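Local coordinates for glutamate racemase (Bacillus anthracis, PDB 2DWU), which belongs to the Asp/Glu/hydantoin racemase family and is built from two domains, each around a parallel beta-sheet flanked by helices, at residues R49-E52 / E53-F57; T162-V165 / T166-K170. All blocks are in the same frame, centred on the assembly; numbering follows the deposited sequence.

Contact 1 of 2, residues R49-E52 / E53-F57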
ATOM      1  N   ARG B  49      23.360 -11.694 -15.380  1.00 10.14           N
ATOM      2  CA  ARG B  49      23.788 -10.860 -16.502  1.00 11.05           C
ATOM      3  C   ARG B  49      24.274  -9.465 -16.117  1.00 11.58           C
ATOM      4  O   ARG B  49      23.947  -8.953 -15.043  1.00 12.08           O
ATOM      5  CB  ARG B  49      22.646 -10.740 -17.511  1.00 10.69           C
ATOM      6  CG  ARG B  49      22.220 -12.046 -18.145  1.00 11.53           C
ATOM      7  CD  ARG B  49      21.209 -11.766 -19.267  1.00 10.88           C
ATOM      8  NE  ARG B  49      20.760 -13.004 -19.901  1.00 12.20           N
ATOM      9  CZ  ARG B  49      21.313 -13.498 -21.011  1.00 11.48           C
ATOM     10  NH1 ARG B  49      22.318 -12.852 -21.596  1.00 13.70           N
ATOM     11  NH2 ARG B  49      20.860 -14.623 -21.530  1.00 14.45           N
ATOM     12  N   SER B  50      25.072  -8.851 -16.987  1.00 11.86           N
ATOM     13  CA  SER B  50      25.568  -7.503 -16.720  1.00 12.62           C
ATOM     14  C   SER B  50      24.419  -6.510 -16.764  1.00 13.16           C
ATOM     15  O   SER B  50      23.404  -6.752 -17.426  1.00 13.36           O
ATOM     16  CB  SER B  50      26.609  -7.072 -17.759  1.00 14.28           C
ATOM     17  OG  SER B  50      26.037  -6.834 -19.034  1.00 16.72           O
ATOM     18  N   VAL B  51      24.590  -5.400 -16.066  1.00 14.47           N
ATOM     19  CA  VAL B  51      23.563  -4.360 -16.037  1.00 15.78           C
ATOM     20  C   VAL B  51      23.303  -3.808 -17.439  1.00 16.98           C
ATOM     21  O   VAL B  51      22.158  -3.598 -17.832  1.00 14.80           O
ATOM     22  CB  VAL B  51      23.982  -3.174 -15.121  1.00 17.33           C
ATOM     23  CG1 VAL B  51      22.997  -2.018 -15.279  1.00 19.27           C
ATOM     24  CG2 VAL B  51      24.003  -3.611 -13.666  1.00 21.03           C
ATOM     25  N   GLU B  52      24.373  -3.560 -18.190  1.00 18.24           N
ATOM     26  CA  GLU B  52      24.250  -3.017 -19.539  1.00 19.30           C
ATOM     27  C   GLU B  52      23.415  -3.932 -20.425  1.00 17.66           C
ATOM     28  O   GLU B  52      22.551  -3.488 -21.182  1.00 17.01           O
ATOM     29  CB  GLU B  52      25.649  -2.825 -20.147  1.00 23.28           C
ATOM     30  CG  GLU B  52      26.534  -1.797 -19.414  1.00 28.38           C
ATOM     31  CD  GLU B  52      26.886  -2.166 -17.959  1.00 31.77           C
ATOM     32  OE1 GLU B  52      27.215  -3.348 -17.667  1.00 29.06           O
ATOM     33  OE2 GLU B  52      26.850  -1.247 -17.100  1.00 34.12           O
ATOM     34  N   GLU B  53      23.662  -5.226 -20.326  1.00 15.86           N
ATOM     35  CA  GLU B  53      22.923  -6.189 -21.119  1.00 14.31           C
ATOM     36  C   GLU B  53      21.450  -6.213 -20.729  1.00 14.19           C
ATOM     37  O   GLU B  53      20.558  -6.204 -21.593  1.00 14.04           O
ATOM     38  CB  GLU B  53      23.523  -7.574 -20.930  1.00 17.28           C
ATOM     39  CG  GLU B  53      22.882  -8.646 -21.774  1.00 20.01           C
ATOM     40  CD  GLU B  53      23.758  -9.881 -21.892  1.00 21.78           C
ATOM     41  OE1 GLU B  53      24.459 -10.028 -22.919  1.00 24.49           O
ATOM     42  OE2 GLU B  53      23.754 -10.704 -20.959  1.00 19.74           O
ATOM     43  N   VAL B  54      21.189  -6.279 -19.428  1.00 12.53           N
ATOM     44  CA  VAL B  54      19.804  -6.309 -18.974  1.00 11.11           C
ATOM     45  C   VAL B  54      19.067  -5.070 -19.455  1.00 12.68           C
ATOM     46  O   VAL B  54      17.935  -5.172 -19.920  1.00 11.97           O
ATOM     47  CB  VAL B  54      19.722  -6.392 -17.447  1.00 10.40           C
ATOM     48  CG1 VAL B  54      18.290  -6.164 -16.987  1.00 10.39           C
ATOM     49  CG2 VAL B  54      20.199  -7.752 -16.989  1.00 12.10           C
ATOM     50  N   GLN B  55      19.694  -3.899 -19.341  1.00 12.65           N
ATOM     51  CA  GLN B  55      19.027  -2.678 -19.788  1.00 13.21           C
ATOM     52  C   GLN B  55      18.666  -2.761 -21.271  1.00 12.92           C
ATOM     53  O   GLN B  55      17.571  -2.345 -21.678  1.00 12.91           O
ATOM     54  CB  GLN B  55      19.906  -1.450 -19.575  1.00 13.33           C
ATOM     55  CG  GLN B  55      20.151  -1.082 -18.131  1.00 18.52           C
ATOM     56  CD  GLN B  55      20.932   0.217 -17.991  1.00 23.02           C
ATOM     57  OE1 GLN B  55      21.949   0.414 -18.662  1.00 26.38           O
ATOM     58  NE2 GLN B  55      20.463   1.105 -17.124  1.00 23.74           N
ATOM     59  N   SER B  56      19.569  -3.296 -22.090  0.50 13.27           N
ATOM     60  CA  SER B  56      19.281  -3.389 -23.523  0.50 12.78           C
ATOM     61  C   SER B  56      18.108  -4.330 -23.785  0.50 12.72           C
ATOM     62  O   SER B  56      17.250  -4.029 -24.614  0.50 14.01           O
ATOM     63  CB  SER B  56      20.519  -3.843 -24.312  0.50 13.23           C
ATOM     64  OG  SER B  56      20.851  -5.196 -24.067  0.50 14.09           O
ATOM     65  N   PHE B  57      18.063  -5.461 -23.081  1.00 11.90           N
ATOM     66  CA  PHE B  57      16.955  -6.406 -23.253  1.00 11.37           C
ATOM     67  C   PHE B  57      15.612  -5.818 -22.808  1.00 11.10           C
ATOM     68  O   PHE B  57      14.564  -6.106 -23.407  1.00 12.39           O
ATOM     69  CB  PHE B  57      17.171  -7.691 -22.437  1.00 10.95           C
ATOM     70  CG  PHE B  57      18.392  -8.480 -22.820  1.00 12.58           C
ATOM     71  CD1 PHE B  57      19.087  -8.223 -23.997  1.00 12.96           C
ATOM     72  CD2 PHE B  57      18.804  -9.538 -22.011  1.00 11.55           C
ATOM     73  CE1 PHE B  57      20.181  -9.018 -24.370  1.00 13.41           C
ATOM     74  CE2 PHE B  57      19.897 -10.341 -22.377  1.00 12.57           C
ATOM     75  CZ  PHE B  57      20.578 -10.070 -23.562  1.00 13.23           C
TER
HETATM   76  O   HOH W   1      25.806 -10.547 -19.305  1.00 13.84           O
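Ser-50 is the N-cap of helix 51-65, and its hydroxyl accepts the backbone N-H of Glu-53, with Ser-50 OG 3.1 Å from Glu-53 N. The cap depends on chi1 of 70°, which sets OG between the backbone N and the carbonyl carbon of Ser-50, within reach of Glu-53 N. The next amides are met by main-chain carbonyls: Val-54 N by Ser-50 O, Gln-55 N by Val-51 O and Ser-56 N by Glu-52 O. Glu-53 O accepts from Phe-57 N and, in one of two conformers of Ser-56, also from Ser-56 OG. Just ahead of the cap, the extended chain of Arg-49 crosses that of Glu-53 at a slant and forms a salt bridge, Arg-49 NH1 to Glu-53 OE2 at 2.7 Å. The carboxylate oxygen sits in the guanidinium plane, yet NH1 meets OE2 from above the carboxylate plane, the two planes being 61° apart. Arg-49 NE is held by Arg-43 O, in the loop near the D-glutamic acid pocket. Phe-57 CE2 comes over one face of the Arg-49 guanidinium, 3.6 Å from Arg-49 NH1, with the ring steeply inclined. Gln-55 NE2 donates to Ala-83 O, tying the helix to helix 78-91. A water finishes the cap region, accepting from Ser-50 N at 3.0 Å and donating to Glu-53 OE2 at 2.6 Å.

Contact 2 of 2, residues T162-V165 / T166-K170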
ATOM      1  N   THR B 162      10.532 -31.698  -2.832  0.50 21.24           N
ATOM      2  CA  THR B 162      10.477 -30.975  -1.564  0.50 20.74           C
ATOM      3  C   THR B 162      11.702 -31.079  -0.664  0.50 20.58           C
ATOM      4  O   THR B 162      12.058 -30.108   0.002  0.50 20.17           O
ATOM      5  CB  THR B 162       9.218 -31.360  -0.750  0.50 21.80           C
ATOM      6  OG1 THR B 162       9.267 -32.747  -0.402  0.50 21.75           O
ATOM      7  CG2 THR B 162       7.960 -31.078  -1.564  0.50 22.23           C
ATOM      8  N   ALA B 163      12.347 -32.241  -0.622  1.00 19.60           N
ATOM      9  CA  ALA B 163      13.542 -32.374   0.201  1.00 20.36           C
ATOM     10  C   ALA B 163      14.630 -31.443  -0.334  1.00 18.74           C
ATOM     11  O   ALA B 163      15.353 -30.803   0.437  1.00 19.68           O
ATOM     12  CB  ALA B 163      14.042 -33.822   0.184  1.00 21.68           C
ATOM     13  N   TYR B 164      14.740 -31.376  -1.659  1.00 17.18           N
ATOM     14  CA  TYR B 164      15.752 -30.544  -2.289  1.00 16.19           C
ATOM     15  C   TYR B 164      15.427 -29.075  -2.067  1.00 14.72           C
ATOM     16  O   TYR B 164      16.322 -28.261  -1.801  1.00 15.22           O
ATOM     17  CB  TYR B 164      15.811 -30.836  -3.799  1.00 15.43           C
ATOM     18  CG  TYR B 164      16.955 -30.137  -4.489  1.00 15.28           C
ATOM     19  CD1 TYR B 164      16.730 -29.060  -5.351  1.00 13.07           C
ATOM     20  CD2 TYR B 164      18.269 -30.507  -4.219  1.00 16.59           C
ATOM     21  CE1 TYR B 164      17.805 -28.360  -5.925  1.00 13.24           C
ATOM     22  CE2 TYR B 164      19.342 -29.819  -4.778  1.00 17.62           C
ATOM     23  CZ  TYR B 164      19.098 -28.748  -5.628  1.00 14.95           C
ATOM     24  OH  TYR B 164      20.167 -28.061  -6.148  1.00 18.70           O
ATOM     25  N   VAL B 165      14.149 -28.734  -2.180  1.00 15.47           N
ATOM     26  CA  VAL B 165      13.739 -27.339  -2.006  1.00 15.45           C
ATOM     27  C   VAL B 165      14.042 -26.921  -0.562  1.00 16.21           C
ATOM     28  O   VAL B 165      14.614 -25.860  -0.315  1.00 14.03           O
ATOM     29  CB  VAL B 165      12.229 -27.142  -2.324  1.00 15.44           C
ATOM     30  CG1 VAL B 165      11.833 -25.664  -2.100  1.00 16.23           C
ATOM     31  CG2 VAL B 165      11.937 -27.524  -3.802  1.00 15.29           C
ATOM     32  N   THR B 166      13.698 -27.774   0.395  1.00 16.14           N
ATOM     33  CA  THR B 166      13.964 -27.441   1.785  1.00 16.27           C
ATOM     34  C   THR B 166      15.454 -27.211   2.038  1.00 16.06           C
ATOM     35  O   THR B 166      15.817 -26.279   2.744  1.00 14.48           O
ATOM     36  CB  THR B 166      13.470 -28.539   2.730  1.00 18.05           C
ATOM     37  OG1 THR B 166      12.051 -28.677   2.603  1.00 19.79           O
ATOM     38  CG2 THR B 166      13.801 -28.186   4.176  1.00 18.19           C
ATOM     39  N   GLN B 167      16.316 -28.052   1.464  1.00 15.68           N
ATOM     40  CA  GLN B 167      17.743 -27.898   1.658  1.00 17.53           C
ATOM     41  C   GLN B 167      18.278 -26.630   1.025  1.00 15.67           C
ATOM     42  O   GLN B 167      19.140 -25.951   1.604  1.00 15.95           O
ATOM     43  CB  GLN B 167      18.505 -29.098   1.083  1.00 21.33           C
ATOM     44  CG  GLN B 167      19.823 -29.326   1.799  1.00 26.74           C
ATOM     45  CD  GLN B 167      19.618 -29.756   3.259  1.00 31.17           C
ATOM     46  OE1 GLN B 167      19.011 -30.797   3.525  1.00 35.17           O
ATOM     47  NE2 GLN B 167      20.114 -28.959   4.201  1.00 30.11           N
ATOM     48  N   GLN B 168      17.765 -26.308  -0.162  1.00 15.61           N
ATOM     49  CA  GLN B 168      18.224 -25.116  -0.869  1.00 13.57           C
ATOM     50  C   GLN B 168      17.754 -23.849  -0.172  1.00 12.20           C
ATOM     51  O   GLN B 168      18.497 -22.874  -0.117  1.00 12.84           O
ATOM     52  CB  GLN B 168      17.767 -25.134  -2.338  1.00 14.89           C
ATOM     53  CG  GLN B 168      18.540 -26.163  -3.199  1.00 17.47           C
ATOM     54  CD  GLN B 168      20.041 -26.078  -3.016  1.00 20.27           C
ATOM     55  OE1 GLN B 168      20.639 -25.031  -3.239  1.00 22.41           O
ATOM     56  NE2 GLN B 168      20.658 -27.176  -2.607  1.00 21.42           N
ATOM     57  N   VAL B 169      16.537 -23.870   0.362  1.00 12.01           N
ATOM     58  CA  VAL B 169      16.026 -22.704   1.083  1.00 12.37           C
ATOM     59  C   VAL B 169      16.826 -22.546   2.390  1.00 13.32           C
ATOM     60  O   VAL B 169      17.185 -21.421   2.783  1.00 13.45           O
ATOM     61  CB  VAL B 169      14.514 -22.839   1.370  1.00 12.99           C
ATOM     62  CG1 VAL B 169      14.051 -21.745   2.367  1.00 12.29           C
ATOM     63  CG2 VAL B 169      13.734 -22.692   0.048  1.00 12.47           C
ATOM     64  N   LYS B 170      17.136 -23.673   3.047  1.00 13.91           N
ATOM     65  CA  LYS B 170      17.918 -23.624   4.286  1.00 15.59           C
ATOM     66  C   LYS B 170      19.287 -22.990   4.037  1.00 15.56           C
ATOM     67  O   LYS B 170      19.740 -22.097   4.781  1.00 15.74           O
ATOM     68  CB  LYS B 170      18.095 -25.040   4.874  1.00 17.25           C
ATOM     69  CG  LYS B 170      18.949 -25.063   6.143  1.00 21.37           C
ATOM     70  CD  LYS B 170      18.972 -26.435   6.794  1.00 24.74           C
ATOM     71  CE  LYS B 170      17.571 -26.849   7.216  1.00 26.75           C
ATOM     72  NZ  LYS B 170      17.005 -25.962   8.290  1.00 28.87           N
TER
HETATM   73  O   HOH W   2      16.130 -31.562   3.044  1.00 28.20           O
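Gln-168 folds its side chain over the ring of Tyr-164, one turn earlier in helix 162-177. Its CB lies 3.5 Å from Tyr-164 O, the carbonyl that accepts the Gln-168 N-H. CG is the atom that meets the ring: it stands over one face, 3.8 Å from the centroid and 23° off the normal, a CH-pi contact displaced toward CE1 and CZ. A bend at chi2 (-48°) then carries Gln-168 CD toward the phenol end, 3.7 Å from Tyr-164 OH. At the tip Gln-168 NE2 stays on the same side, 3.7 Å from Tyr-164 CE2, and the amide plane is inclined by only 24° to the ring. Arg-158 makes a cation-pi contact with Tyr-164, while Val-154 of helix 151-157 touches both Tyr-164 and Gln-168. Around the helix, Thr-166 grips Thr-162 O twice, through its N-H and through Thr-166 OG1 at 3.0 Å, the two donors arriving from opposite faces of the carbonyl plane. A water donates to Ala-163 O and to Gln-167 OE1. On the buried side Val-165 CG1 and Val-169 CG2 lie side by side at 4.1 Å, and both valines pack on Tyr-197 of helix 195-202. The arrangement is that of an amphipathic alpha-helix with i to i+4 side-chain pairs, here between strands 142-147 and 183-187 in the sequence of an alpha/beta domain.

How the contacts relate
Both contacts are local, contact 1 spanning the N-terminal cap and first turn of helix 51-65 and contact 2 the first turns of helix 162-177, but they belong to different parts of the fold: helix 51-65 lies among the elements of the six-stranded sheet, helix 162-177 among those of the four-stranded one. Their centres are 30 Å apart and they do not touch. Contact 1 is a surface contact where charge and capping dominate; the Arg-49 side chain comes within about 7 Å of the bound D-glutamic acid. Contact 2, partly buried, adds CH-pi and valine packing to its helical hydrogen bonds and a threonine hydroxyl bond. Contact 1 packs on helix 78-91, contact 2 on helices 151-157 and 195-202.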